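Long-range contacts in xylan esterase 1 (Thermoanaerobacterium sp. 'JW/SL YS485', PDB 3FCY), which probably hydrolyses carboxylic esters, removing acetyl groups from xylan, as an alpha/beta hydrolase of carbohydrate esterase family 7: residues Ala133-Val138 with Phe340-Tyr345; Ala110-His115 with Asp200-Met205; Lys98-Lys103 with Asp126-Val131. All blocks are in the same frame, centred on the assembly; numbering follows the deposited sequence.

Contact 1 (Ala133-Val138 with Phe340-Tyr345); sequences AGFTVV and FMLELY. With CA (calcium ion), chain D.
Ala-133 and Leu-342 have the closest CA atoms of the two segments, 7.8 Å apart, where the loop entering strand 136-140 faces the end of helix 333-342 and the type I turn from Leu-342 to Tyr-345. Phe-135 reaches across. Its CG lies anti to the carbonyl carbon (chi1 -84°), which sends the ring toward the turn, and CZ stops 3.4 Å from Met-341 O, the oxygen lying at the ring edge, in its plane. Leu-344 lies roughly perpendicular to Phe-135, CD1 3.6 Å from Phe-135 CE1. Tyr-345 runs alongside, pointing the other way, its ring plane at 72° to that of Phe-135 and its CE1 3.5 Å from Phe-135 CE2. With an alanine in place of Phe-135, a gap would probably open between loop and turn, leaving Leu-344 CD1 and the Tyr-345 ring without this support. Beyond, Tyr-345 OH donates a very short hydrogen bond to Ala-133 O (2.5 Å). Gly-134, which ends helix 128-131 in a Schellman motif, leaves room for that hydroxyl. On the far side of the turn the carbonyl oxygens of Glu-343 and Tyr-345, with a water, bind the calcium ion. Strand 108-114 meets Phe-135 and Tyr-345 through Pro-109, and Met-341 through Leu-111; strand 226-230 touches Met-341 and Leu-344; Phe-79 of a second subunit packs on Ala-133, and Val-77 of that subunit on Leu-342.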
ATOM      1  N   ALA A 133     -11.269  19.877  37.486  1.00 24.06           N
ATOM      2  CA  ALA A 133     -10.380  20.923  37.972  1.00 24.49           C
ATOM      3  C   ALA A 133     -11.140  22.217  38.235  1.00 24.59           C
ATOM      4  O   ALA A 133     -10.534  23.250  38.512  1.00 23.91           O
ATOM      5  CB  ALA A 133      -9.263  21.169  36.965  1.00 24.02           C
ATOM      6  N   GLY A 134     -12.466  22.158  38.139  1.00 24.04           N
ATOM      7  CA  GLY A 134     -13.280  23.337  38.394  1.00 24.21           C
ATOM      8  C   GLY A 134     -13.452  24.286  37.219  1.00 24.83           C
ATOM      9  O   GLY A 134     -13.969  25.391  37.385  1.00 22.19           O
ATOM     10  N   PHE A 135     -13.020  23.861  36.035  1.00 24.53           N
ATOM     11  CA  PHE A 135     -13.137  24.683  34.832  1.00 24.63           C
ATOM     12  C   PHE A 135     -14.506  24.558  34.182  1.00 24.98           C
ATOM     13  O   PHE A 135     -15.187  23.544  34.333  1.00 23.34           O
ATOM     14  CB  PHE A 135     -12.150  24.239  33.747  1.00 24.65           C
ATOM     15  CG  PHE A 135     -10.769  24.808  33.868  1.00 24.98           C
ATOM     16  CD1 PHE A 135     -10.126  25.304  32.735  1.00 24.55           C
ATOM     17  CD2 PHE A 135     -10.072  24.768  35.072  1.00 27.43           C
ATOM     18  CE1 PHE A 135      -8.801  25.748  32.793  1.00 25.11           C
ATOM     19  CE2 PHE A 135      -8.745  25.210  35.146  1.00 26.75           C
ATOM     20  CZ  PHE A 135      -8.109  25.699  34.000  1.00 25.18           C
ATOM     21  N   THR A 136     -14.896  25.606  33.460  1.00 25.06           N
ATOM     22  CA  THR A 136     -16.106  25.565  32.660  1.00 23.11           C
ATOM     23  C   THR A 136     -15.439  25.110  31.363  1.00 23.46           C
ATOM     24  O   THR A 136     -14.354  25.598  31.027  1.00 21.96           O
ATOM     25  CB  THR A 136     -16.731  26.963  32.448  1.00 24.84           C
ATOM     26  OG1 THR A 136     -17.691  27.212  33.477  1.00 23.43           O
ATOM     27  CG2 THR A 136     -17.432  27.048  31.087  1.00 23.90           C
ATOM     28  N   VAL A 137     -16.041  24.161  30.653  1.00 22.88           N
ATOM     29  CA  VAL A 137     -15.442  23.681  29.409  1.00 23.03           C
ATOM     30  C   VAL A 137     -16.394  23.845  28.230  1.00 23.85           C
ATOM     31  O   VAL A 137     -17.564  23.461  28.303  1.00 21.92           O
ATOM     32  CB  VAL A 137     -15.027  22.187  29.513  1.00 21.46           C
ATOM     33  CG1 VAL A 137     -14.423  21.710  28.185  1.00 22.18           C
ATOM     34  CG2 VAL A 137     -14.020  22.006  30.643  1.00 20.07           C
ATOM     35  N   VAL A 138     -15.875  24.419  27.149  1.00 22.23           N
ATOM     36  CA  VAL A 138     -16.652  24.648  25.936  1.00 23.55           C
ATOM     37  C   VAL A 138     -15.916  24.027  24.749  1.00 23.25           C
ATOM     38  O   VAL A 138     -14.701  24.155  24.633  1.00 22.93           O
ATOM     39  CB  VAL A 138     -16.842  26.165  25.676  1.00 23.03           C
ATOM     40  CG1 VAL A 138     -17.690  26.385  24.429  1.00 24.14           C
ATOM     41  CG2 VAL A 138     -17.498  26.824  26.885  1.00 23.82           C
ATOM     42  N   PHE A 340      -0.266  23.121  32.368  1.00 22.80           N
ATOM     43  CA  PHE A 340      -0.122  24.450  31.770  1.00 23.17           C
ATOM     44  C   PHE A 340      -1.429  25.226  31.939  1.00 24.15           C
ATOM     45  O   PHE A 340      -1.421  26.412  32.283  1.00 22.24           O
ATOM     46  CB  PHE A 340       0.206  24.314  30.281  1.00 22.86           C
ATOM     47  CG  PHE A 340       0.443  25.626  29.573  1.00 24.67           C
ATOM     48  CD1 PHE A 340       1.571  26.397  29.855  1.00 23.37           C
ATOM     49  CD2 PHE A 340      -0.433  26.061  28.580  1.00 22.61           C
ATOM     50  CE1 PHE A 340       1.828  27.581  29.154  1.00 22.84           C
ATOM     51  CE2 PHE A 340      -0.186  27.241  27.873  1.00 24.53           C
ATOM     52  CZ  PHE A 340       0.952  28.001  28.162  1.00 24.25           C
ATOM     53  N   MET A 341      -2.551  24.552  31.697  1.00 23.48           N
ATOM     54  CA  MET A 341      -3.857  25.191  31.821  1.00 24.53           C
ATOM     55  C   MET A 341      -4.195  25.492  33.276  1.00 23.94           C
ATOM     56  O   MET A 341      -4.816  26.513  33.571  1.00 23.71           O
ATOM     57  CB  MET A 341      -4.955  24.314  31.204  1.00 25.29           C
ATOM     58  CG  MET A 341      -5.021  24.387  29.678  1.00 24.88           C
ATOM     59  SD  MET A 341      -5.369  26.069  29.079  1.00 28.18           S
ATOM     60  CE  MET A 341      -5.254  25.846  27.307  1.00 27.17           C
ATOM     61  N   LEU A 342      -3.788  24.604  34.179  1.00 22.53           N
ATOM     62  CA  LEU A 342      -4.046  24.801  35.599  1.00 23.97           C
ATOM     63  C   LEU A 342      -3.389  26.088  36.087  1.00 23.49           C
ATOM     64  O   LEU A 342      -3.742  26.609  37.146  1.00 24.15           O
ATOM     65  CB  LEU A 342      -3.558  23.592  36.409  1.00 23.29           C
ATOM     66  CG  LEU A 342      -4.477  22.367  36.289  1.00 24.94           C
ATOM     67  CD1 LEU A 342      -3.870  21.158  36.998  1.00 20.66           C
ATOM     68  CD2 LEU A 342      -5.841  22.713  36.886  1.00 26.62           C
ATOM     69  N   GLU A 343      -2.438  26.601  35.308  1.00 24.18           N
ATOM     70  CA  GLU A 343      -1.763  27.856  35.635  1.00 25.74           C
ATOM     71  C   GLU A 343      -2.756  29.024  35.573  1.00 26.84           C
ATOM     72  O   GLU A 343      -2.406  30.155  35.884  1.00 25.30           O
ATOM     73  CB  GLU A 343      -0.619  28.133  34.646  1.00 26.14           C
ATOM     74  CG  GLU A 343       0.670  27.347  34.888  1.00 28.74           C
ATOM     75  CD  GLU A 343       1.719  27.590  33.799  1.00 30.05           C
ATOM     76  OE1 GLU A 343       1.778  28.709  33.242  1.00 29.61           O
ATOM     77  OE2 GLU A 343       2.498  26.660  33.511  1.00 31.59           O
ATOM     78  N   LEU A 344      -3.989  28.770  35.143  1.00 26.44           N
ATOM     79  CA  LEU A 344      -4.978  29.845  35.066  1.00 25.21           C
ATOM     80  C   LEU A 344      -5.480  30.259  36.456  1.00 25.18           C
ATOM     81  O   LEU A 344      -5.924  31.389  36.651  1.00 26.09           O
ATOM     82  CB  LEU A 344      -6.156  29.425  34.175  1.00 23.71           C
ATOM     83  CG  LEU A 344      -5.806  29.369  32.682  1.00 23.42           C
ATOM     84  CD1 LEU A 344      -6.942  28.724  31.889  1.00 22.32           C
ATOM     85  CD2 LEU A 344      -5.522  30.784  32.180  1.00 20.58           C
ATOM     86  N   TYR A 345      -5.413  29.338  37.410  1.00 24.63           N
ATOM     87  CA  TYR A 345      -5.840  29.611  38.784  1.00 24.35           C
ATOM     88  C   TYR A 345      -4.764  30.431  39.467  1.00 25.19           C
ATOM     89  O   TYR A 345      -3.660  30.479  38.988  1.00 23.12           O
ATOM     90  CB  TYR A 345      -5.995  28.312  39.561  1.00 22.40           C
ATOM     91  CG  TYR A 345      -7.313  27.625  39.359  1.00 23.28           C
ATOM     92  CD1 TYR A 345      -7.389  26.402  38.694  1.00 22.70           C
ATOM     93  CD2 TYR A 345      -8.486  28.176  39.875  1.00 22.25           C
ATOM     94  CE1 TYR A 345      -8.603  25.739  38.554  1.00 24.16           C
ATOM     95  CE2 TYR A 345      -9.705  27.522  39.743  1.00 22.54           C
ATOM     96  CZ  TYR A 345      -9.754  26.303  39.083  1.00 23.70           C
ATOM     97  OH  TYR A 345     -10.951  25.646  38.963  1.00 27.42           O
TER
HETATM   98 CA    CA D 321      -1.254  30.417  38.227  0.50 27.59          CA
HETATM   99  O   HOH W   1      -1.034  27.964  39.432  1.00 32.04           O

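Contact 2 (Ala110-His115 with Asp200-Met205); sequences ALIRFH and DRVGVM
Arg-113 and Met-205 run side by side from neighbouring parallel strands, pointing the same way, and the methionine's methyl closes over one face of the guanidinium. Met-205 leaves the backbone extended and bends only at chi3 (60°), which carries CE to a tight 3.1 Å from Arg-113 NH2, off-centre toward the rim of the flat group. The Leu-111 side chain runs at a slant to that of Met-205, and its CD2 comes within 3.5 Å of Met-205 CE, a close contact for two methyls. Gly-203, paired with Leu-111, adds no side chain, and Leu-111 CD1 rests 3.6 Å from Gly-203 O. On the other face Ile-112 sends CD1 diagonally to Val-202 CG1 (4.1 Å), while Phe-114 brings CE2 to Val-204 CB (4.0 Å). Five backbone hydrogen bonds, from Ala-110 N to Arg-201 O through to Phe-114 N to Met-205 O, hold this register. These are central strands of the alpha/beta hydrolase sheet: 108-114 also pairs with 136-140 and 202-207 with 226-230. Helix 176-192 packs on Ala-110, Ile-112 and Val-202, helix 209-220 meets Phe-114 and Val-204, and on the opposite face Tyr-130 lies against Leu-111.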
ATOM      1  N   ALA A 110     -11.882  28.925  32.402  1.00 24.57           N
ATOM      2  CA  ALA A 110     -12.654  28.242  31.378  1.00 24.66           C
ATOM      3  C   ALA A 110     -11.702  27.799  30.276  1.00 25.24           C
ATOM      4  O   ALA A 110     -10.674  28.438  30.024  1.00 24.42           O
ATOM      5  CB  ALA A 110     -13.726  29.172  30.809  1.00 23.08           C
ATOM      6  N   LEU A 111     -12.038  26.686  29.638  1.00 24.81           N
ATOM      7  CA  LEU A 111     -11.234  26.160  28.548  1.00 24.03           C
ATOM      8  C   LEU A 111     -12.130  26.003  27.327  1.00 22.86           C
ATOM      9  O   LEU A 111     -13.248  25.500  27.438  1.00 22.76           O
ATOM     10  CB  LEU A 111     -10.641  24.796  28.920  1.00 22.15           C
ATOM     11  CG  LEU A 111      -9.984  24.006  27.771  1.00 21.46           C
ATOM     12  CD1 LEU A 111      -8.702  24.695  27.320  1.00 21.57           C
ATOM     13  CD2 LEU A 111      -9.671  22.590  28.239  1.00 21.73           C
ATOM     14  N   ILE A 112     -11.645  26.446  26.172  1.00 22.54           N
ATOM     15  CA  ILE A 112     -12.400  26.311  24.933  1.00 22.55           C
ATOM     16  C   ILE A 112     -11.616  25.386  24.001  1.00 22.90           C
ATOM     17  O   ILE A 112     -10.499  25.705  23.589  1.00 22.51           O
ATOM     18  CB  ILE A 112     -12.600  27.667  24.221  1.00 22.99           C
ATOM     19  CG1 ILE A 112     -13.261  28.673  25.169  1.00 24.38           C
ATOM     20  CG2 ILE A 112     -13.485  27.474  22.990  1.00 22.88           C
ATOM     21  CD1 ILE A 112     -13.374  30.084  24.585  1.00 23.39           C
ATOM     22  N   ARG A 113     -12.197  24.233  23.685  1.00 21.25           N
ATOM     23  CA  ARG A 113     -11.543  23.272  22.803  1.00 21.62           C
ATOM     24  C   ARG A 113     -12.034  23.393  21.365  1.00 22.10           C
ATOM     25  O   ARG A 113     -13.212  23.661  21.115  1.00 21.63           O
ATOM     26  CB  ARG A 113     -11.789  21.837  23.289  1.00 20.82           C
ATOM     27  CG  ARG A 113     -10.851  21.346  24.376  1.00 21.19           C
ATOM     28  CD  ARG A 113     -11.192  19.901  24.735  1.00 23.34           C
ATOM     29  NE  ARG A 113     -10.156  19.238  25.526  1.00 24.61           N
ATOM     30  CZ  ARG A 113      -8.953  18.906  25.062  1.00 27.15           C
ATOM     31  NH1 ARG A 113      -8.623  19.173  23.803  1.00 26.31           N
ATOM     32  NH2 ARG A 113      -8.082  18.289  25.852  1.00 25.33           N
ATOM     33  N   PHE A 114     -11.112  23.196  20.429  1.00 22.36           N
ATOM     34  CA  PHE A 114     -11.410  23.240  19.002  1.00 22.42           C
ATOM     35  C   PHE A 114     -10.988  21.886  18.434  1.00 22.02           C
ATOM     36  O   PHE A 114      -9.975  21.321  18.852  1.00 23.53           O
ATOM     37  CB  PHE A 114     -10.656  24.403  18.355  1.00 21.90           C
ATOM     38  CG  PHE A 114     -11.088  25.751  18.874  1.00 23.90           C
ATOM     39  CD1 PHE A 114     -12.412  26.170  18.734  1.00 22.50           C
ATOM     40  CD2 PHE A 114     -10.185  26.588  19.527  1.00 22.70           C
ATOM     41  CE1 PHE A 114     -12.834  27.404  19.237  1.00 22.83           C
ATOM     42  CE2 PHE A 114     -10.595  27.831  20.036  1.00 24.06           C
ATOM     43  CZ  PHE A 114     -11.922  28.237  19.891  1.00 23.83           C
ATOM     44  N   HIS A 115     -11.760  21.366  17.486  1.00 22.40           N
ATOM     45  CA  HIS A 115     -11.494  20.038  16.944  1.00 22.39           C
ATOM     46  C   HIS A 115     -10.758  19.930  15.617  1.00 22.25           C
ATOM     47  O   HIS A 115     -10.548  20.919  14.908  1.00 22.32           O
ATOM     48  CB  HIS A 115     -12.815  19.271  16.843  1.00 21.87           C
ATOM     49  CG  HIS A 115     -13.758  19.833  15.823  1.00 22.88           C
ATOM     50  ND1 HIS A 115     -13.537  19.724  14.467  1.00 20.26           N
ATOM     51  CD2 HIS A 115     -14.911  20.532  15.962  1.00 21.73           C
ATOM     52  CE1 HIS A 115     -14.512  20.333  13.814  1.00 21.63           C
ATOM     53  NE2 HIS A 115     -15.359  20.831  14.697  1.00 22.12           N
ATOM     54  N   ASP A 200     -10.474  36.848  32.738  1.00 29.24           N
ATOM     55  CA  ASP A 200      -9.017  36.912  32.639  1.00 29.60           C
ATOM     56  C   ASP A 200      -8.362  35.545  32.820  1.00 27.87           C
ATOM     57  O   ASP A 200      -7.138  35.442  32.854  1.00 27.29           O
ATOM     58  CB  ASP A 200      -8.431  37.870  33.687  1.00 34.88           C
ATOM     59  CG  ASP A 200      -8.794  39.319  33.429  1.00 39.09           C
ATOM     60  OD1 ASP A 200      -8.840  39.728  32.248  1.00 41.47           O
ATOM     61  OD2 ASP A 200      -9.015  40.056  34.416  1.00 42.61           O
ATOM     62  N   ARG A 201      -9.177  34.500  32.943  1.00 26.29           N
ATOM     63  CA  ARG A 201      -8.658  33.149  33.133  1.00 25.52           C
ATOM     64  C   ARG A 201      -9.247  32.176  32.100  1.00 25.14           C
ATOM     65  O   ARG A 201      -9.813  31.140  32.457  1.00 24.62           O
ATOM     66  CB  ARG A 201      -8.978  32.672  34.558  1.00 27.27           C
ATOM     67  CG  ARG A 201      -8.446  33.594  35.673  1.00 27.92           C
ATOM     68  CD  ARG A 201      -8.887  33.122  37.059  1.00 27.26           C
ATOM     69  NE  ARG A 201      -8.595  34.105  38.110  1.00 29.49           N
ATOM     70  CZ  ARG A 201      -7.439  34.206  38.765  1.00 28.08           C
ATOM     71  NH1 ARG A 201      -6.432  33.381  38.496  1.00 27.37           N
ATOM     72  NH2 ARG A 201      -7.288  35.141  39.694  1.00 27.34           N
ATOM     73  N   VAL A 202      -9.118  32.520  30.822  1.00 25.05           N
ATOM     74  CA  VAL A 202      -9.646  31.681  29.747  1.00 24.48           C
ATOM     75  C   VAL A 202      -8.532  31.130  28.862  1.00 23.99           C
ATOM     76  O   VAL A 202      -7.648  31.865  28.427  1.00 23.19           O
ATOM     77  CB  VAL A 202     -10.648  32.464  28.848  1.00 25.21           C
ATOM     78  CG1 VAL A 202     -11.084  31.597  27.667  1.00 23.94           C
ATOM     79  CG2 VAL A 202     -11.869  32.879  29.658  1.00 22.47           C
ATOM     80  N   GLY A 203      -8.587  29.825  28.610  1.00 23.40           N
ATOM     81  CA  GLY A 203      -7.598  29.179  27.768  1.00 22.34           C
ATOM     82  C   GLY A 203      -8.267  28.474  26.599  1.00 22.21           C
ATOM     83  O   GLY A 203      -9.450  28.126  26.664  1.00 20.99           O
ATOM     84  N   VAL A 204      -7.517  28.273  25.522  1.00 22.47           N
ATOM     85  CA  VAL A 204      -8.039  27.593  24.339  1.00 22.70           C
ATOM     86  C   VAL A 204      -7.058  26.489  23.965  1.00 24.29           C
ATOM     87  O   VAL A 204      -5.851  26.624  24.177  1.00 23.12           O
ATOM     88  CB  VAL A 204      -8.219  28.574  23.152  1.00 23.21           C
ATOM     89  CG1 VAL A 204      -9.128  29.729  23.572  1.00 21.60           C
ATOM     90  CG2 VAL A 204      -6.878  29.107  22.693  1.00 23.51           C
ATOM     91  N   MET A 205      -7.575  25.402  23.398  1.00 25.08           N
ATOM     92  CA  MET A 205      -6.732  24.267  23.051  1.00 24.20           C
ATOM     93  C   MET A 205      -7.305  23.401  21.934  1.00 23.08           C
ATOM     94  O   MET A 205      -8.515  23.354  21.728  1.00 21.96           O
ATOM     95  CB  MET A 205      -6.522  23.421  24.312  1.00 24.64           C
ATOM     96  CG  MET A 205      -5.830  22.091  24.113  1.00 28.28           C
ATOM     97  SD  MET A 205      -5.484  21.315  25.716  1.00 31.92           S
ATOM     98  CE  MET A 205      -7.120  21.159  26.353  1.00 29.13           C
TER

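Contact 3 (Lys98-Lys103 with Asp126-Val131); sequences KYIKPK and DKLNYV
Ile-100 is the bump on strand 94-102 that enters a hollow formed by Lys-127, Leu-128 and Val-131. Its two branches divide the work. With chi1 at -50° the two arms of Ile-100 diverge, CG2 anti to the backbone N and CG1 anti to the carbonyl carbon, which lets them reach different walls of the hollow. The longer arm ends in CD1, 3.6 Å from Lys-127 CB, and stands roughly perpendicular to that side chain. The shorter arm, CG2, meets Val-131 CG2 at 3.6 Å. Leu-128 CD2 touches both arms, 4.0 Å from Ile-100 CG2 and almost as near to CD1, and with Val-131 walls one end of the hollow. Val-131 in turn is a forked bump: while CG2 leans on Ile-100, CG1 rests on Pro-102 CB at 4.0 Å, its two methyls thus touching successive inward-facing residues of the strand. The contact between the segments is wholly apolar. Only the carbon root of Lys-127 takes part; beyond it the chain kinks twice, at its second and fourth torsions, and carries NZ away to a salt bridge with Asp-126 OD1 (3.0 Å), and to the carbonyl oxygens of Ser-121 and Asp-123. The short, loosely formed helix 128-131 belongs to the crossover that joins parallel strands 108-114 and 136-140, here lying over the sheet. Ala-80 and Cys-82 of strand 80-88 touch Ile-100, Val-137 of strand 136-140 touches Tyr-130, and Met-338 of a second subunit packs on Leu-128.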
ATOM      1  N   LYS A  98     -20.519  22.525  22.732  1.00 24.75           N
ATOM      2  CA  LYS A  98     -20.899  21.840  23.955  1.00 25.80           C
ATOM      3  C   LYS A  98     -20.498  22.822  25.046  1.00 24.20           C
ATOM      4  O   LYS A  98     -19.523  23.553  24.888  1.00 24.79           O
ATOM      5  CB  LYS A  98     -20.118  20.529  24.122  1.00 24.77           C
ATOM      6  CG  LYS A  98     -20.644  19.363  23.291  1.00 26.45           C
ATOM      7  CD  LYS A  98     -19.827  18.097  23.555  1.00 27.98           C
ATOM      8  CE  LYS A  98     -20.512  16.862  22.985  1.00 28.52           C
ATOM      9  NZ  LYS A  98     -20.750  16.977  21.520  1.00 29.46           N
ATOM     10  N   TYR A  99     -21.245  22.843  26.142  1.00 25.15           N
ATOM     11  CA  TYR A  99     -20.961  23.755  27.249  1.00 25.37           C
ATOM     12  C   TYR A  99     -21.215  23.039  28.569  1.00 25.80           C
ATOM     13  O   TYR A  99     -22.350  22.677  28.884  1.00 25.65           O
ATOM     14  CB  TYR A  99     -21.842  25.007  27.111  1.00 27.28           C
ATOM     15  CG  TYR A  99     -21.894  25.944  28.307  1.00 30.61           C
ATOM     16  CD1 TYR A  99     -20.752  26.244  29.052  1.00 33.13           C
ATOM     17  CD2 TYR A  99     -23.089  26.580  28.653  1.00 32.30           C
ATOM     18  CE1 TYR A  99     -20.798  27.162  30.114  1.00 33.90           C
ATOM     19  CE2 TYR A  99     -23.146  27.495  29.703  1.00 34.82           C
ATOM     20  CZ  TYR A  99     -22.000  27.782  30.428  1.00 36.01           C
ATOM     21  OH  TYR A  99     -22.067  28.704  31.452  1.00 39.07           O
ATOM     22  N   ILE A 100     -20.140  22.816  29.322  1.00 24.42           N
ATOM     23  CA  ILE A 100     -20.226  22.134  30.607  1.00 24.80           C
ATOM     24  C   ILE A 100     -19.824  23.101  31.715  1.00 25.85           C
ATOM     25  O   ILE A 100     -18.727  23.661  31.710  1.00 23.72           O
ATOM     26  CB  ILE A 100     -19.301  20.904  30.654  1.00 24.25           C
ATOM     27  CG1 ILE A 100     -19.524  20.038  29.408  1.00 25.31           C
ATOM     28  CG2 ILE A 100     -19.589  20.095  31.911  1.00 23.28           C
ATOM     29  CD1 ILE A 100     -18.538  18.889  29.269  1.00 27.10           C
ATOM     30  N   LYS A 101     -20.730  23.284  32.667  1.00 26.41           N
ATOM     31  CA  LYS A 101     -20.516  24.197  33.777  1.00 28.56           C
ATOM     32  C   LYS A 101     -20.506  23.430  35.093  1.00 28.40           C
ATOM     33  O   LYS A 101     -21.472  22.744  35.430  1.00 28.73           O
ATOM     34  CB  LYS A 101     -21.637  25.241  33.785  1.00 30.74           C
ATOM     35  CG  LYS A 101     -21.547  26.280  34.874  1.00 34.97           C
ATOM     36  CD  LYS A 101     -22.782  27.169  34.852  1.00 38.22           C
ATOM     37  CE  LYS A 101     -22.758  28.178  35.989  1.00 40.19           C
ATOM     38  NZ  LYS A 101     -23.994  29.012  35.998  1.00 41.77           N
ATOM     39  N   PRO A 102     -19.405  23.532  35.854  1.00 27.80           N
ATOM     40  CA  PRO A 102     -19.325  22.824  37.134  1.00 29.90           C
ATOM     41  C   PRO A 102     -20.296  23.419  38.152  1.00 31.60           C
ATOM     42  O   PRO A 102     -20.549  24.627  38.149  1.00 31.58           O
ATOM     43  CB  PRO A 102     -17.865  23.019  37.542  1.00 29.58           C
ATOM     44  CG  PRO A 102     -17.547  24.376  36.988  1.00 27.95           C
ATOM     45  CD  PRO A 102     -18.189  24.334  35.615  1.00 26.62           C
ATOM     46  N   LYS A 103     -20.848  22.571  39.013  1.00 33.67           N
ATOM     47  CA  LYS A 103     -21.771  23.040  40.036  1.00 37.14           C
ATOM     48  C   LYS A 103     -20.983  23.525  41.247  1.00 37.76           C
ATOM     49  O   LYS A 103     -20.998  22.899  42.303  1.00 39.61           O
ATOM     50  CB  LYS A 103     -22.729  21.924  40.465  1.00 37.23           C
ATOM     51  CG  LYS A 103     -23.868  21.636  39.496  1.00 38.68           C
ATOM     52  CD  LYS A 103     -24.809  20.611  40.115  1.00 42.52           C
ATOM     53  CE  LYS A 103     -26.008  20.316  39.237  1.00 43.02           C
ATOM     54  NZ  LYS A 103     -26.906  19.318  39.894  1.00 45.36           N
ATOM     55  N   ASP A 126     -15.168  12.960  28.084  1.00 23.01           N
ATOM     56  CA  ASP A 126     -13.741  13.260  28.118  1.00 24.08           C
ATOM     57  C   ASP A 126     -13.412  14.744  28.292  1.00 24.82           C
ATOM     58  O   ASP A 126     -12.242  15.125  28.358  1.00 24.63           O
ATOM     59  CB  ASP A 126     -13.047  12.692  26.871  1.00 25.07           C
ATOM     60  CG  ASP A 126     -13.618  13.238  25.580  1.00 25.63           C
ATOM     61  OD1 ASP A 126     -13.347  14.416  25.256  1.00 22.58           O
ATOM     62  OD2 ASP A 126     -14.344  12.484  24.893  1.00 26.55           O
ATOM     63  N   LYS A 127     -14.446  15.580  28.369  1.00 25.17           N
ATOM     64  CA  LYS A 127     -14.248  17.009  28.582  1.00 23.41           C
ATOM     65  C   LYS A 127     -14.277  17.243  30.091  1.00 23.59           C
ATOM     66  O   LYS A 127     -13.855  18.293  30.582  1.00 24.55           O
ATOM     67  CB  LYS A 127     -15.374  17.832  27.935  1.00 25.02           C
ATOM     68  CG  LYS A 127     -15.554  17.636  26.430  1.00 25.10           C
ATOM     69  CD  LYS A 127     -14.295  17.995  25.652  1.00 24.08           C
ATOM     70  CE  LYS A 127     -14.502  17.831  24.145  1.00 23.04           C
ATOM     71  NZ  LYS A 127     -14.907  16.444  23.767  1.00 22.06           N
ATOM     72  N   LEU A 128     -14.770  16.247  30.821  1.00 21.18           N
ATOM     73  CA  LEU A 128     -14.897  16.341  32.272  1.00 22.03           C
ATOM     74  C   LEU A 128     -13.591  16.318  33.056  1.00 22.28           C
ATOM     75  O   LEU A 128     -13.589  16.583  34.257  1.00 23.68           O
ATOM     76  CB  LEU A 128     -15.820  15.231  32.788  1.00 20.26           C
ATOM     77  CG  LEU A 128     -17.252  15.254  32.243  1.00 20.77           C
ATOM     78  CD1 LEU A 128     -18.025  14.050  32.781  1.00 18.23           C
ATOM     79  CD2 LEU A 128     -17.934  16.569  32.639  1.00 19.38           C
ATOM     80  N   ASN A 129     -12.480  16.002  32.400  1.00 21.19           N
ATOM     81  CA  ASN A 129     -11.210  15.985  33.114  1.00 23.93           C
ATOM     82  C   ASN A 129     -10.880  17.399  33.590  1.00 24.09           C
ATOM     83  O   ASN A 129     -10.333  17.579  34.676  1.00 24.73           O
ATOM     84  CB  ASN A 129     -10.090  15.414  32.229  1.00 23.21           C
ATOM     85  CG  ASN A 129      -9.869  16.213  30.961  1.00 21.99           C
ATOM     86  OD1 ASN A 129     -10.797  16.793  30.404  1.00 20.89           O
ATOM     87  ND2 ASN A 129      -8.631  16.223  30.483  1.00 22.29           N
ATOM     88  N   TYR A 130     -11.229  18.407  32.793  1.00 24.04           N
ATOM     89  CA  TYR A 130     -10.981  19.785  33.209  1.00 24.71           C
ATOM     90  C   TYR A 130     -12.093  20.283  34.131  1.00 25.26           C
ATOM     91  O   TYR A 130     -11.878  21.185  34.944  1.00 26.01           O
ATOM     92  CB  TYR A 130     -10.837  20.715  32.000  1.00 24.46           C
ATOM     93  CG  TYR A 130      -9.460  20.651  31.381  1.00 25.19           C
ATOM     94  CD1 TYR A 130      -9.150  19.691  30.416  1.00 25.09           C
ATOM     95  CD2 TYR A 130      -8.452  21.524  31.796  1.00 23.09           C
ATOM     96  CE1 TYR A 130      -7.869  19.600  29.878  1.00 24.10           C
ATOM     97  CE2 TYR A 130      -7.165  21.442  31.267  1.00 24.03           C
ATOM     98  CZ  TYR A 130      -6.883  20.476  30.306  1.00 24.94           C
ATOM     99  OH  TYR A 130      -5.622  20.394  29.764  1.00 23.71           O
ATOM    100  N   VAL A 131     -13.280  19.698  34.013  1.00 25.16           N
ATOM    101  CA  VAL A 131     -14.381  20.091  34.884  1.00 23.65           C
ATOM    102  C   VAL A 131     -13.985  19.639  36.293  1.00 24.21           C
ATOM    103  O   VAL A 131     -14.315  20.291  37.281  1.00 22.78           O
ATOM    104  CB  VAL A 131     -15.717  19.416  34.467  1.00 23.90           C
ATOM    105  CG1 VAL A 131     -16.805  19.721  35.497  1.00 23.98           C
ATOM    106  CG2 VAL A 131     -16.152  19.930  33.093  1.00 22.24           C
TER

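In the fold
All three contacts lie on the same side of the chain's centre, around a sheet in which strands 94-102, 136-140, 108-114 and 202-207 are successive neighbours. The centres of contacts 1 and 2 are about 8 Å apart, those of 1 and 3 about 10 Å, those of 2 and 3 about 12 Å. Strand 136-140 joins them: Val-137 O probably accepts from Ile-100 N (2.8 Å) and Val-138 O from Arg-113 N (2.7 Å). Tyr-130 of contact 3 packs against Met-205. Arg-201 NH1 of contact 2 hydrogen-bonds to Leu-344 O (2.8 Å), its side chain about 6 Å from the calcium ion. Strand 202-207 leads directly to Ser-208, the predicted nucleophile.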